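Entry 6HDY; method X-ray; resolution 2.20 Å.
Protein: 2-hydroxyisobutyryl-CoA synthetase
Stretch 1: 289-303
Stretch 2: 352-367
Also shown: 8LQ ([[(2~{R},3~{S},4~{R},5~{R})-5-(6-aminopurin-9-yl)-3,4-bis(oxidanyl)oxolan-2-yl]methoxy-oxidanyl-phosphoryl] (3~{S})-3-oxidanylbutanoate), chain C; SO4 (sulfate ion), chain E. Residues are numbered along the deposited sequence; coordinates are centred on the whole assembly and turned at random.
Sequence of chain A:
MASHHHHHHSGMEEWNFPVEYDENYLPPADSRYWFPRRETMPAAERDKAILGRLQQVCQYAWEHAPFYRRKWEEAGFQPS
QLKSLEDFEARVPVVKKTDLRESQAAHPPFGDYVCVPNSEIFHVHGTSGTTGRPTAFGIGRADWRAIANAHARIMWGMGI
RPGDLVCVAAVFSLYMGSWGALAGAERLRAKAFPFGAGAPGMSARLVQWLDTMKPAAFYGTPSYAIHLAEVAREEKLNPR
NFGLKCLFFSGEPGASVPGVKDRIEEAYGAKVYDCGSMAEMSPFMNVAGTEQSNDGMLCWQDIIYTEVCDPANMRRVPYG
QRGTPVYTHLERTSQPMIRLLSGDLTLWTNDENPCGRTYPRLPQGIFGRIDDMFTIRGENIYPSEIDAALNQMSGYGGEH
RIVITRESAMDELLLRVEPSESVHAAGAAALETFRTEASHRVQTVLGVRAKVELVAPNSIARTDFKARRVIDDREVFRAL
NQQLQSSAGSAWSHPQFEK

Stretch 1, residues 289-303: GTEQSNDGMLCWQDI
Stretch 2 352-367: ENPCGRTYPRLPQGIF

How do the two backbones meet? They run antiparallel through a short two-residue ladder, Met297 opposite Leu362 (CA to CA 5.0 Å) and Leu298 opposite Arg361 (CA to CA 4.3 Å). Met297 N donates to Leu362 O at 2.9 Å, Leu362 N returns the bond to Met297 O at 2.7 Å and nearly straight, and Cys299 N reaches Pro360 O at 2.9 Å. Met297 (-140/150), Leu298 (-96/152) and Arg361 (-126/152) are extended, while Leu362 (-111/84) already bends into the turn that follows. Beyond the ladder, Gly296 (68/-150) lies against the type I turn Leu362 to Gly365; its CA sits 3.2 Å from Leu362 O, and a CB there would clash with that oxygen, so the absent side chain is itself the fit.

What fills the two faces of the sheet? On the face of Met297 and Leu362, Met297 (m, t, m) lays its CE 3.9 Å from Leu362 CD1, 3.7 Å from Ile366 CD1 and 4.0 Å from Gly365 CA, a flexible thioether end filling the space beside the turn. On the face of Leu298 and Arg361, Leu298 (m, t) is a branched knob in a varied hollow: its CD1 lies 3.7 Å from Arg357 CB, 3.9 Å from Cys355 SG and 4.0 Å from Tyr359 CD2, while its CD2 meets Arg361 CG at 3.7 Å.

Where does Tyr359 fit? Pointing toward the first stretch with chi1 m and chi2 -49°, it has the largest area covered by the other stretch, 111 Å². Trp300 CA stands over its face, 3.8 Å from the ring centroid, and the five-membered ring of Trp300 (m, chi2 66°) meets it obliquely at 40°, centroids 4.9 Å apart. Its hydroxyl finishes the fit with a polar tip: Tyr359 OH donates to Asp302 OD1 at 2.7 Å, Asp302 having chi1 p.

How is the other end closed? The type I turn Asn353 to Gly356 brings Cys355 (p) against the loop, where Cys355 N donates to Ser293 OG at 3.2 Å, with Ser293 in m. Pro354 CD packs 3.3 Å from Ser293 OG. Arg361, fully extended (t, t, t, chi4 176°), reaches back along the loop: its NH2 donates to Asp295 O at 2.8 Å, its guanidinium face lies under Ser293 CB, and its NH1 holds sulfate O2 at 2.9 Å. One water bridges Gln292 OE1 (2.7 Å from the water O) and Arg357 NH2 (2.9 Å from it). Together the stretches bury 1074 Å².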

ATOM      1  N   GLY A 289     -10.867 -21.824  -2.289  1.00 31.70           N
ATOM      2  CA  GLY A 289     -11.753 -22.632  -1.457  1.00 34.07           C
ATOM      3  C   GLY A 289     -12.993 -21.848  -1.051  1.00 38.74           C
ATOM      4  O   GLY A 289     -13.029 -20.607  -1.148  1.00 34.96           O
ATOM      5  N   THR A 290     -14.053 -22.572  -0.655  1.00 38.80           N
ATOM      6  CA  THR A 290     -15.312 -21.924  -0.244  1.00 39.16           C
ATOM      7  C   THR A 290     -15.610 -22.267   1.227  1.00 44.56           C
ATOM      8  O   THR A 290     -14.915 -23.091   1.800  1.00 43.69           O
ATOM      9  CB  THR A 290     -16.450 -22.244  -1.223  1.00 39.12           C
ATOM     10  OG1 THR A 290     -16.838 -23.600  -1.041  1.00 39.85           O
ATOM     11  CG2 THR A 290     -16.081 -22.004  -2.677  1.00 30.77           C
ATOM     12  N   GLU A 291     -16.597 -21.611   1.852  1.00 43.59           N
ATOM     13  CA  GLU A 291     -16.939 -21.886   3.249  1.00 44.18           C
ATOM     14  C   GLU A 291     -17.209 -23.381   3.535  1.00 48.12           C
ATOM     15  O   GLU A 291     -16.740 -23.881   4.557  1.00 47.17           O
ATOM     16  CB  GLU A 291     -18.092 -21.010   3.746  1.00 46.02           C
ATOM     17  CG  GLU A 291     -18.302 -21.121   5.252  1.00 51.15           C
ATOM     18  CD  GLU A 291     -19.379 -20.237   5.840  1.00 64.62           C
ATOM     19  OE1 GLU A 291     -20.064 -19.527   5.070  1.00 41.75           O
ATOM     20  OE2 GLU A 291     -19.523 -20.243   7.083  1.00 58.35           O
ATOM     21  N   GLN A 292     -17.908 -24.082   2.617  1.00 44.97           N
ATOM     22  CA  GLN A 292     -18.230 -25.507   2.749  1.00 46.48           C
ATOM     23  C   GLN A 292     -17.156 -26.403   2.135  1.00 49.95           C
ATOM     24  O   GLN A 292     -16.794 -27.399   2.755  1.00 52.23           O
ATOM     25  CB  GLN A 292     -19.638 -25.852   2.220  1.00 49.85           C
ATOM     26  CG  GLN A 292     -20.796 -25.024   2.846  1.00 51.44           C
ATOM     27  CD  GLN A 292     -20.910 -23.607   2.281  1.00 60.74           C
ATOM     28  OE1 GLN A 292     -20.439 -23.304   1.182  1.00 49.85           O
ATOM     29  NE2 GLN A 292     -21.492 -22.689   3.044  1.00 50.25           N
ATOM     30  N   SER A 293     -16.628 -26.058   0.940  1.00 43.21           N
ATOM     31  CA  SER A 293     -15.530 -26.798   0.302  1.00 41.28           C
ATOM     32  C   SER A 293     -14.275 -26.076   0.787  1.00 44.35           C
ATOM     33  O   SER A 293     -13.614 -25.368   0.013  1.00 42.35           O
ATOM     34  CB  SER A 293     -15.659 -26.723  -1.219  1.00 42.49           C
ATOM     35  OG  SER A 293     -16.977 -27.057  -1.626  1.00 45.91           O
ATOM     36  N   ASN A 294     -14.027 -26.144   2.110  1.00 42.08           N
ATOM     37  CA  ASN A 294     -12.960 -25.372   2.773  1.00 41.62           C
ATOM     38  C   ASN A 294     -11.556 -25.970   2.638  1.00 45.88           C
ATOM     39  O   ASN A 294     -10.597 -25.301   3.013  1.00 44.31           O
ATOM     40  CB  ASN A 294     -13.303 -25.101   4.255  1.00 42.56           C
ATOM     41  CG  ASN A 294     -13.411 -26.358   5.071  1.00 58.18           C
ATOM     42  OD1 ASN A 294     -13.974 -27.354   4.629  1.00 47.11           O
ATOM     43  ND2 ASN A 294     -12.822 -26.362   6.251  1.00 54.36           N
ATOM     44  N   ASP A 295     -11.430 -27.212   2.143  1.00 43.66           N
ATOM     45  CA  ASP A 295     -10.107 -27.793   1.894  1.00 43.22           C
ATOM     46  C   ASP A 295      -9.742 -27.606   0.416  1.00 43.31           C
ATOM     47  O   ASP A 295     -10.568 -27.829  -0.483  1.00 41.59           O
ATOM     48  CB  ASP A 295      -9.999 -29.266   2.319  1.00 46.92           C
ATOM     49  CG  ASP A 295     -10.200 -29.497   3.809  1.00 56.81           C
ATOM     50  OD1 ASP A 295      -9.490 -28.852   4.616  1.00 54.83           O
ATOM     51  OD2 ASP A 295     -11.044 -30.339   4.168  1.00 68.63           O
ATOM     52  N   GLY A 296      -8.525 -27.140   0.191  1.00 38.42           N
ATOM     53  CA  GLY A 296      -8.043 -26.902  -1.156  1.00 37.38           C
ATOM     54  C   GLY A 296      -8.755 -25.748  -1.837  1.00 40.76           C
ATOM     55  O   GLY A 296      -9.199 -24.792  -1.181  1.00 38.84           O
ATOM     56  N   MET A 297      -8.859 -25.830  -3.172  1.00 37.08           N
ATOM     57  CA  MET A 297      -9.444 -24.748  -3.952  1.00 35.59           C
ATOM     58  C   MET A 297     -10.314 -25.254  -5.062  1.00 40.82           C
ATOM     59  O   MET A 297     -10.027 -26.293  -5.621  1.00 42.02           O
ATOM     60  CB  MET A 297      -8.326 -23.886  -4.581  1.00 35.60           C
ATOM     61  CG  MET A 297      -7.401 -23.229  -3.571  1.00 37.81           C
ATOM     62  SD  MET A 297      -6.141 -22.131  -4.286  1.00 39.28           S
ATOM     63  CE  MET A 297      -5.045 -23.285  -5.009  1.00 35.68           C
ATOM     64  N   LEU A 298     -11.344 -24.490  -5.426  1.00 36.80           N
ATOM     65  CA  LEU A 298     -12.158 -24.782  -6.602  1.00 36.88           C
ATOM     66  C   LEU A 298     -11.594 -23.932  -7.769  1.00 39.83           C
ATOM     67  O   LEU A 298     -11.034 -22.867  -7.531  1.00 36.91           O
ATOM     68  CB  LEU A 298     -13.623 -24.377  -6.368  1.00 37.10           C
ATOM     69  CG  LEU A 298     -14.454 -25.120  -5.306  1.00 41.51           C
ATOM     70  CD1 LEU A 298     -15.914 -24.818  -5.493  1.00 40.36           C
ATOM     71  CD2 LEU A 298     -14.173 -26.651  -5.290  1.00 42.96           C
ATOM     72  N   CYS A 299     -11.761 -24.402  -9.006  1.00 38.40           N
ATOM     73  CA  CYS A 299     -11.363 -23.704 -10.224  1.00 37.42           C
ATOM     74  C   CYS A 299     -12.607 -23.010 -10.726  1.00 38.98           C
ATOM     75  O   CYS A 299     -13.452 -23.663 -11.326  1.00 39.75           O
ATOM     76  CB  CYS A 299     -10.825 -24.682 -11.269  1.00 39.14           C
ATOM     77  SG  CYS A 299      -9.404 -25.650 -10.719  1.00 43.27           S
ATOM     78  N   TRP A 300     -12.735 -21.699 -10.470  1.00 34.53           N
ATOM     79  CA  TRP A 300     -13.873 -20.891 -10.909  1.00 34.68           C
ATOM     80  C   TRP A 300     -13.724 -20.640 -12.418  1.00 38.60           C
ATOM     81  O   TRP A 300     -13.280 -19.582 -12.852  1.00 36.43           O
ATOM     82  CB  TRP A 300     -13.952 -19.601 -10.089  1.00 32.05           C
ATOM     83  CG  TRP A 300     -14.165 -19.825  -8.623  1.00 32.17           C
ATOM     84  CD1 TRP A 300     -13.303 -20.417  -7.750  1.00 33.96           C
ATOM     85  CD2 TRP A 300     -15.281 -19.369  -7.840  1.00 32.60           C
ATOM     86  NE1 TRP A 300     -13.832 -20.407  -6.480  1.00 33.84           N
ATOM     87  CE2 TRP A 300     -15.037 -19.756  -6.500  1.00 36.26           C
ATOM     88  CE3 TRP A 300     -16.462 -18.657  -8.139  1.00 34.03           C
ATOM     89  CZ2 TRP A 300     -15.935 -19.461  -5.454  1.00 35.77           C
ATOM     90  CZ3 TRP A 300     -17.350 -18.375  -7.108  1.00 35.26           C
ATOM     91  CH2 TRP A 300     -17.086 -18.770  -5.785  1.00 35.22           C
ATOM     92  N   GLN A 301     -14.076 -21.685 -13.197  1.00 37.28           N
ATOM     93  CA  GLN A 301     -13.907 -21.843 -14.640  1.00 37.29           C
ATOM     94  C   GLN A 301     -14.484 -20.740 -15.532  1.00 40.94           C
ATOM     95  O   GLN A 301     -13.916 -20.482 -16.598  1.00 39.19           O
ATOM     96  CB  GLN A 301     -14.448 -23.211 -15.080  1.00 39.44           C
ATOM     97  CG  GLN A 301     -13.632 -24.408 -14.558  1.00 42.52           C
ATOM     98  CD  GLN A 301     -12.182 -24.422 -15.004  1.00 52.43           C
ATOM     99  OE1 GLN A 301     -11.340 -23.644 -14.528  1.00 45.38           O
ATOM    100  NE2 GLN A 301     -11.840 -25.349 -15.881  1.00 38.60           N
ATOM    101  N   ASP A 302     -15.618 -20.132 -15.141  1.00 39.19           N
ATOM    102  CA  ASP A 302     -16.258 -19.053 -15.910  1.00 40.08           C
ATOM    103  C   ASP A 302     -15.620 -17.674 -15.661  1.00 43.36           C
ATOM    104  O   ASP A 302     -16.035 -16.678 -16.286  1.00 45.25           O
ATOM    105  CB  ASP A 302     -17.775 -19.026 -15.682  1.00 42.86           C
ATOM    106  CG  ASP A 302     -18.138 -18.993 -14.220  1.00 48.40           C
ATOM    107  OD1 ASP A 302     -18.060 -20.059 -13.569  1.00 46.29           O
ATOM    108  OD2 ASP A 302     -18.458 -17.896 -13.715  1.00 54.65           O
ATOM    109  N   ILE A 303     -14.627 -17.607 -14.749  1.00 36.60           N
ATOM    110  CA  ILE A 303     -13.863 -16.382 -14.476  1.00 35.36           C
ATOM    111  C   ILE A 303     -12.535 -16.477 -15.272  1.00 37.92           C
ATOM    112  O   ILE A 303     -12.241 -15.601 -16.070  1.00 38.67           O
ATOM    113  CB  ILE A 303     -13.660 -16.107 -12.946  1.00 37.34           C
ATOM    114  CG1 ILE A 303     -15.024 -15.811 -12.249  1.00 38.33           C
ATOM    115  CG2 ILE A 303     -12.654 -14.936 -12.738  1.00 36.31           C
ATOM    116  CD1 ILE A 303     -15.030 -15.696 -10.715  1.00 36.01           C
ATOM    117  N   GLU A 352     -18.242 -34.216  -6.582  1.00 60.44           N
ATOM    118  CA  GLU A 352     -19.214 -33.320  -5.941  1.00 59.87           C
ATOM    119  C   GLU A 352     -18.544 -32.497  -4.824  1.00 59.94           C
ATOM    120  O   GLU A 352     -17.714 -33.029  -4.081  1.00 59.10           O
ATOM    121  CB  GLU A 352     -20.369 -34.169  -5.371  1.00 64.35           C
ATOM    122  CG  GLU A 352     -21.692 -33.440  -5.216  1.00 79.08           C
ATOM    123  CD  GLU A 352     -22.857 -34.305  -4.767  1.00100.25           C
ATOM    124  OE1 GLU A 352     -22.727 -34.992  -3.727  1.00 96.62           O
ATOM    125  OE2 GLU A 352     -23.917 -34.265  -5.435  1.00 89.99           O
ATOM    126  N   ASN A 353     -18.878 -31.200  -4.729  1.00 53.98           N
ATOM    127  CA  ASN A 353     -18.303 -30.330  -3.712  1.00 51.56           C
ATOM    128  C   ASN A 353     -19.307 -30.052  -2.608  1.00 54.85           C
ATOM    129  O   ASN A 353     -20.483 -29.874  -2.931  1.00 55.41           O
ATOM    130  CB  ASN A 353     -17.793 -29.031  -4.338  1.00 50.86           C
ATOM    131  CG  ASN A 353     -16.705 -29.269  -5.354  1.00 58.62           C
ATOM    132  OD1 ASN A 353     -15.642 -29.806  -5.036  1.00 44.99           O
ATOM    133  ND2 ASN A 353     -16.947 -28.882  -6.598  1.00 48.88           N
ATOM    134  N   PRO A 354     -18.871 -29.991  -1.314  1.00 51.10           N
ATOM    135  CA  PRO A 354     -19.832 -29.717  -0.212  1.00 52.56           C
ATOM    136  C   PRO A 354     -20.655 -28.424  -0.357  1.00 55.87           C
ATOM    137  O   PRO A 354     -21.807 -28.390   0.096  1.00 57.78           O
ATOM    138  CB  PRO A 354     -18.959 -29.699   1.054  1.00 53.19           C
ATOM    139  CG  PRO A 354     -17.706 -30.399   0.677  1.00 56.11           C
ATOM    140  CD  PRO A 354     -17.501 -30.206  -0.796  1.00 50.39           C
ATOM    141  N   CYS A 355     -20.087 -27.378  -0.997  1.00 49.17           N
ATOM    142  CA  CYS A 355     -20.797 -26.117  -1.233  1.00 48.30           C
ATOM    143  C   CYS A 355     -21.841 -26.253  -2.356  1.00 53.96           C
ATOM    144  O   CYS A 355     -22.767 -25.449  -2.423  1.00 53.21           O
ATOM    145  CB  CYS A 355     -19.833 -24.958  -1.482  1.00 45.52           C
ATOM    146  SG  CYS A 355     -18.875 -25.085  -3.013  1.00 46.83           S
ATOM    147  N   GLY A 356     -21.707 -27.293  -3.184  1.00 51.97           N
ATOM    148  CA  GLY A 356     -22.610 -27.531  -4.305  1.00 53.36           C
ATOM    149  C   GLY A 356     -22.228 -26.809  -5.590  1.00 55.11           C
ATOM    150  O   GLY A 356     -23.003 -26.801  -6.549  1.00 55.25           O
ATOM    151  N   ARG A 357     -21.037 -26.186  -5.623  1.00 49.33           N
ATOM    152  CA  ARG A 357     -20.527 -25.536  -6.832  1.00 47.25           C
ATOM    153  C   ARG A 357     -19.997 -26.632  -7.763  1.00 51.99           C
ATOM    154  O   ARG A 357     -19.271 -27.542  -7.325  1.00 51.04           O
ATOM    155  CB  ARG A 357     -19.466 -24.471  -6.507  1.00 42.53           C
ATOM    156  CG  ARG A 357     -20.080 -23.174  -5.954  1.00 49.82           C
ATOM    157  CD  ARG A 357     -19.034 -22.200  -5.445  1.00 42.97           C
ATOM    158  NE  ARG A 357     -19.630 -20.968  -4.927  1.00 39.31           N
ATOM    159  CZ  ARG A 357     -19.959 -20.748  -3.656  1.00 46.43           C
ATOM    160  NH1 ARG A 357     -20.464 -19.588  -3.290  1.00 41.90           N
ATOM    161  NH2 ARG A 357     -19.782 -21.693  -2.743  1.00 30.73           N
ATOM    162  N   THR A 358     -20.413 -26.581  -9.032  1.00 49.04           N
ATOM    163  CA  THR A 358     -20.063 -27.593 -10.041  1.00 48.79           C
ATOM    164  C   THR A 358     -18.729 -27.282 -10.761  1.00 51.37           C
ATOM    165  O   THR A 358     -18.683 -27.216 -11.992  1.00 52.42           O
ATOM    166  CB  THR A 358     -21.218 -27.696 -11.025  1.00 54.56           C
ATOM    167  OG1 THR A 358     -21.477 -26.379 -11.478  1.00 51.76           O
ATOM    168  CG2 THR A 358     -22.491 -28.306 -10.410  1.00 53.14           C
ATOM    169  N   TYR A 359     -17.647 -27.109  -9.987  1.00 44.83           N
ATOM    170  CA  TYR A 359     -16.317 -26.766 -10.492  1.00 41.56           C
ATOM    171  C   TYR A 359     -15.294 -27.877 -10.224  1.00 47.43           C
ATOM    172  O   TYR A 359     -15.397 -28.524  -9.169  1.00 47.24           O
ATOM    173  CB  TYR A 359     -15.781 -25.508  -9.754  1.00 38.63           C
ATOM    174  CG  TYR A 359     -16.441 -24.181 -10.071  1.00 36.16           C
ATOM    175  CD1 TYR A 359     -16.633 -23.770 -11.389  1.00 37.58           C
ATOM    176  CD2 TYR A 359     -16.764 -23.286  -9.057  1.00 34.65           C
ATOM    177  CE1 TYR A 359     -17.173 -22.518 -11.684  1.00 37.61           C
ATOM    178  CE2 TYR A 359     -17.331 -22.044  -9.341  1.00 34.80           C
ATOM    179  CZ  TYR A 359     -17.550 -21.673 -10.656  1.00 39.61           C
ATOM    180  OH  TYR A 359     -18.139 -20.465 -10.932  1.00 43.05           O
ATOM    181  N   PRO A 360     -14.208 -27.993 -11.056  1.00 43.21           N
ATOM    182  CA  PRO A 360     -13.104 -28.909 -10.709  1.00 43.07           C
ATOM    183  C   PRO A 360     -12.415 -28.346  -9.463  1.00 45.60           C
ATOM    184  O   PRO A 360     -12.537 -27.146  -9.164  1.00 44.31           O
ATOM    185  CB  PRO A 360     -12.161 -28.823 -11.918  1.00 43.95           C
ATOM    186  CG  PRO A 360     -12.980 -28.214 -13.009  1.00 48.32           C
ATOM    187  CD  PRO A 360     -13.907 -27.275 -12.307  1.00 43.23           C
ATOM    188  N   ARG A 361     -11.729 -29.212  -8.725  1.00 40.91           N
ATOM    189  CA  ARG A 361     -11.101 -28.866  -7.466  1.00 38.74           C
ATOM    190  C   ARG A 361      -9.618 -29.238  -7.450  1.00 42.87           C
ATOM    191  O   ARG A 361      -9.205 -30.196  -8.095  1.00 43.25           O
ATOM    192  CB  ARG A 361     -11.848 -29.632  -6.342  1.00 37.33           C
ATOM    193  CG  ARG A 361     -11.526 -29.223  -4.912  1.00 33.89           C
ATOM    194  CD  ARG A 361     -12.409 -29.979  -3.936  1.00 39.73           C
ATOM    195  NE  ARG A 361     -12.399 -29.372  -2.600  1.00 45.92           N
ATOM    196  CZ  ARG A 361     -13.145 -29.779  -1.576  1.00 59.84           C
ATOM    197  NH1 ARG A 361     -13.982 -30.803  -1.717  1.00 48.30           N
ATOM    198  NH2 ARG A 361     -13.047 -29.178  -0.397  1.00 43.05           N
ATOM    199  N   LEU A 362      -8.843 -28.499  -6.657  1.00 38.33           N
ATOM    200  CA  LEU A 362      -7.453 -28.745  -6.314  1.00 37.67           C
ATOM    201  C   LEU A 362      -7.547 -29.111  -4.812  1.00 43.99           C
ATOM    202  O   LEU A 362      -7.445 -28.225  -3.952  1.00 42.51           O
ATOM    203  CB  LEU A 362      -6.569 -27.510  -6.570  1.00 35.12           C
ATOM    204  CG  LEU A 362      -6.695 -26.833  -7.951  1.00 38.99           C
ATOM    205  CD1 LEU A 362      -5.735 -25.647  -8.073  1.00 36.82           C
ATOM    206  CD2 LEU A 362      -6.463 -27.820  -9.097  1.00 41.56           C
ATOM    207  N   PRO A 363      -7.835 -30.409  -4.497  1.00 43.35           N
ATOM    208  CA  PRO A 363      -8.073 -30.812  -3.093  1.00 43.95           C
ATOM    209  C   PRO A 363      -6.959 -30.554  -2.086  1.00 48.98           C
ATOM    210  O   PRO A 363      -7.225 -30.507  -0.872  1.00 50.12           O
ATOM    211  CB  PRO A 363      -8.349 -32.314  -3.203  1.00 47.84           C
ATOM    212  CG  PRO A 363      -8.742 -32.536  -4.590  1.00 52.37           C
ATOM    213  CD  PRO A 363      -7.990 -31.562  -5.407  1.00 46.27           C
ATOM    214  N   GLN A 364      -5.711 -30.449  -2.579  1.00 44.17           N
ATOM    215  CA  GLN A 364      -4.529 -30.234  -1.757  1.00 43.69           C
ATOM    216  C   GLN A 364      -3.830 -28.934  -2.146  1.00 45.44           C
ATOM    217  O   GLN A 364      -2.653 -28.713  -1.815  1.00 44.53           O
ATOM    218  CB  GLN A 364      -3.600 -31.448  -1.892  1.00 46.58           C
ATOM    219  CG  GLN A 364      -4.124 -32.681  -1.163  1.00 53.80           C
ATOM    220  CD  GLN A 364      -3.891 -33.947  -1.936  1.00 71.37           C
ATOM    221  OE1 GLN A 364      -2.757 -34.412  -2.085  1.00 62.16           O
ATOM    222  NE2 GLN A 364      -4.970 -34.554  -2.414  1.00 70.44           N
ATOM    223  N   GLY A 365      -4.599 -28.063  -2.804  1.00 41.98           N
ATOM    224  CA  GLY A 365      -4.139 -26.788  -3.333  1.00 38.78           C
ATOM    225  C   GLY A 365      -3.006 -27.022  -4.316  1.00 41.35           C
ATOM    226  O   GLY A 365      -3.003 -28.007  -5.061  1.00 40.76           O
ATOM    227  N   ILE A 366      -1.998 -26.160  -4.254  1.00 36.89           N
ATOM    228  CA  ILE A 366      -0.850 -26.187  -5.135  1.00 36.09           C
ATOM    229  C   ILE A 366       0.374 -26.507  -4.297  1.00 41.03           C
ATOM    230  O   ILE A 366       0.630 -25.847  -3.282  1.00 39.47           O
ATOM    231  CB  ILE A 366      -0.784 -24.855  -5.958  1.00 37.46           C
ATOM    232  CG1 ILE A 366      -1.969 -24.790  -6.953  1.00 36.65           C
ATOM    233  CG2 ILE A 366       0.596 -24.660  -6.668  1.00 36.57           C
ATOM    234  CD1 ILE A 366      -2.299 -23.478  -7.486  1.00 42.62           C
ATOM    235  N   PHE A 367       1.108 -27.557  -4.717  1.00 39.18           N
ATOM    236  CA  PHE A 367       2.272 -28.102  -4.023  1.00 40.81           C
ATOM    237  C   PHE A 367       3.499 -27.194  -4.038  1.00 44.09           C
ATOM    238  O   PHE A 367       4.280 -27.186  -3.089  1.00 43.81           O
ATOM    239  CB  PHE A 367       2.614 -29.496  -4.577  1.00 44.53           C
ATOM    240  CG  PHE A 367       1.435 -30.444  -4.696  1.00 46.71           C
ATOM    241  CD1 PHE A 367       0.614 -30.704  -3.600  1.00 50.42           C
ATOM    242  CD2 PHE A 367       1.168 -31.101  -5.888  1.00 48.50           C
ATOM    243  CE1 PHE A 367      -0.461 -31.591  -3.706  1.00 51.54           C
ATOM    244  CE2 PHE A 367       0.091 -31.988  -5.992  1.00 52.15           C
ATOM    245  CZ  PHE A 367      -0.718 -32.224  -4.901  1.00 50.57           C
TER
HETATM  246  N9  8LQ C 502       1.322 -19.368  -5.245  1.00 38.02           N
HETATM  247  C8  8LQ C 502       0.455 -18.342  -5.226  1.00 39.25           C
HETATM  248  N7  8LQ C 502      -0.627 -18.710  -4.549  1.00 39.26           N
HETATM  249  C5  8LQ C 502      -0.450 -19.984  -4.160  1.00 39.51           C
HETATM  250  C6  8LQ C 502      -1.184 -20.837  -3.412  1.00 36.41           C
HETATM  251  N6  8LQ C 502      -2.367 -20.434  -2.977  1.00 30.16           N
HETATM  252  N1  8LQ C 502      -0.759 -22.085  -3.135  1.00 38.77           N
HETATM  253  C2  8LQ C 502       0.488 -22.524  -3.586  1.00 35.87           C
HETATM  254  N3  8LQ C 502       1.256 -21.609  -4.290  1.00 36.00           N
HETATM  255  C4  8LQ C 502       0.765 -20.383  -4.589  1.00 38.60           C
HETATM  256  CAA 8LQ C 502      -0.955 -12.302  -6.587  0.50 17.86           C
HETATM  257  CAZ 8LQ C 502      -1.304 -13.591  -5.798  0.50 21.54           C
HETATM  258  OAE 8LQ C 502      -0.934 -13.431  -4.431  0.50 17.92           O
HETATM  259  CAL 8LQ C 502      -0.588 -14.837  -6.356  0.50 28.86           C
HETATM  260  CAS 8LQ C 502       0.931 -14.620  -6.395  0.50 38.33           C
HETATM  261  OAC 8LQ C 502       1.592 -14.723  -5.366  0.50 40.65           O
HETATM  262  OAQ 8LQ C 502       1.440 -14.232  -7.620  1.00 43.29           O
HETATM  263  PBC 8LQ C 502       3.005 -14.237  -7.954  1.00 41.42           P
HETATM  264  OAH 8LQ C 502       3.625 -13.154  -6.972  1.00 41.96           O
HETATM  265  OAD 8LQ C 502       3.302 -13.962  -9.371  1.00 50.88           O
HETATM  266  O5' 8LQ C 502       3.478 -15.697  -7.577  1.00 37.90           O
HETATM  267  C5' 8LQ C 502       2.762 -16.776  -8.174  1.00 34.53           C
HETATM  268  C4' 8LQ C 502       3.320 -18.085  -7.680  1.00 32.16           C
HETATM  269  O4' 8LQ C 502       3.189 -18.148  -6.234  1.00 31.98           O
HETATM  270  C3' 8LQ C 502       2.453 -19.150  -8.201  1.00 32.79           C
HETATM  271  O3' 8LQ C 502       2.881 -19.542  -9.536  1.00 32.30           O
HETATM  272  C2' 8LQ C 502       2.686 -20.248  -7.161  1.00 34.30           C
HETATM  273  O2' 8LQ C 502       4.012 -20.889  -7.334  1.00 35.31           O
HETATM  274  C1' 8LQ C 502       2.677 -19.442  -5.883  1.00 31.59           C
HETATM  275  S   SO4 E 504     -15.003 -33.141   0.569  1.00118.36           S
HETATM  276  O1  SO4 E 504     -15.514 -33.167  -0.807  1.00117.24           O
HETATM  277  O2  SO4 E 504     -14.525 -31.806   0.933  1.00118.32           O
HETATM  278  O3  SO4 E 504     -16.075 -33.512   1.493  1.00118.90           O
HETATM  279  O4  SO4 E 504     -13.891 -34.087   0.679  1.00118.97           O
HETATM  280  O   HOH W   1     -19.790 -20.936   0.042  1.00 38.27           O
HETATM  281  O   HOH W   2     -12.129 -26.252  -2.066  1.00 32.43           O
HETATM  282  O   HOH W   3     -13.520 -29.529   2.717  1.00 51.29           O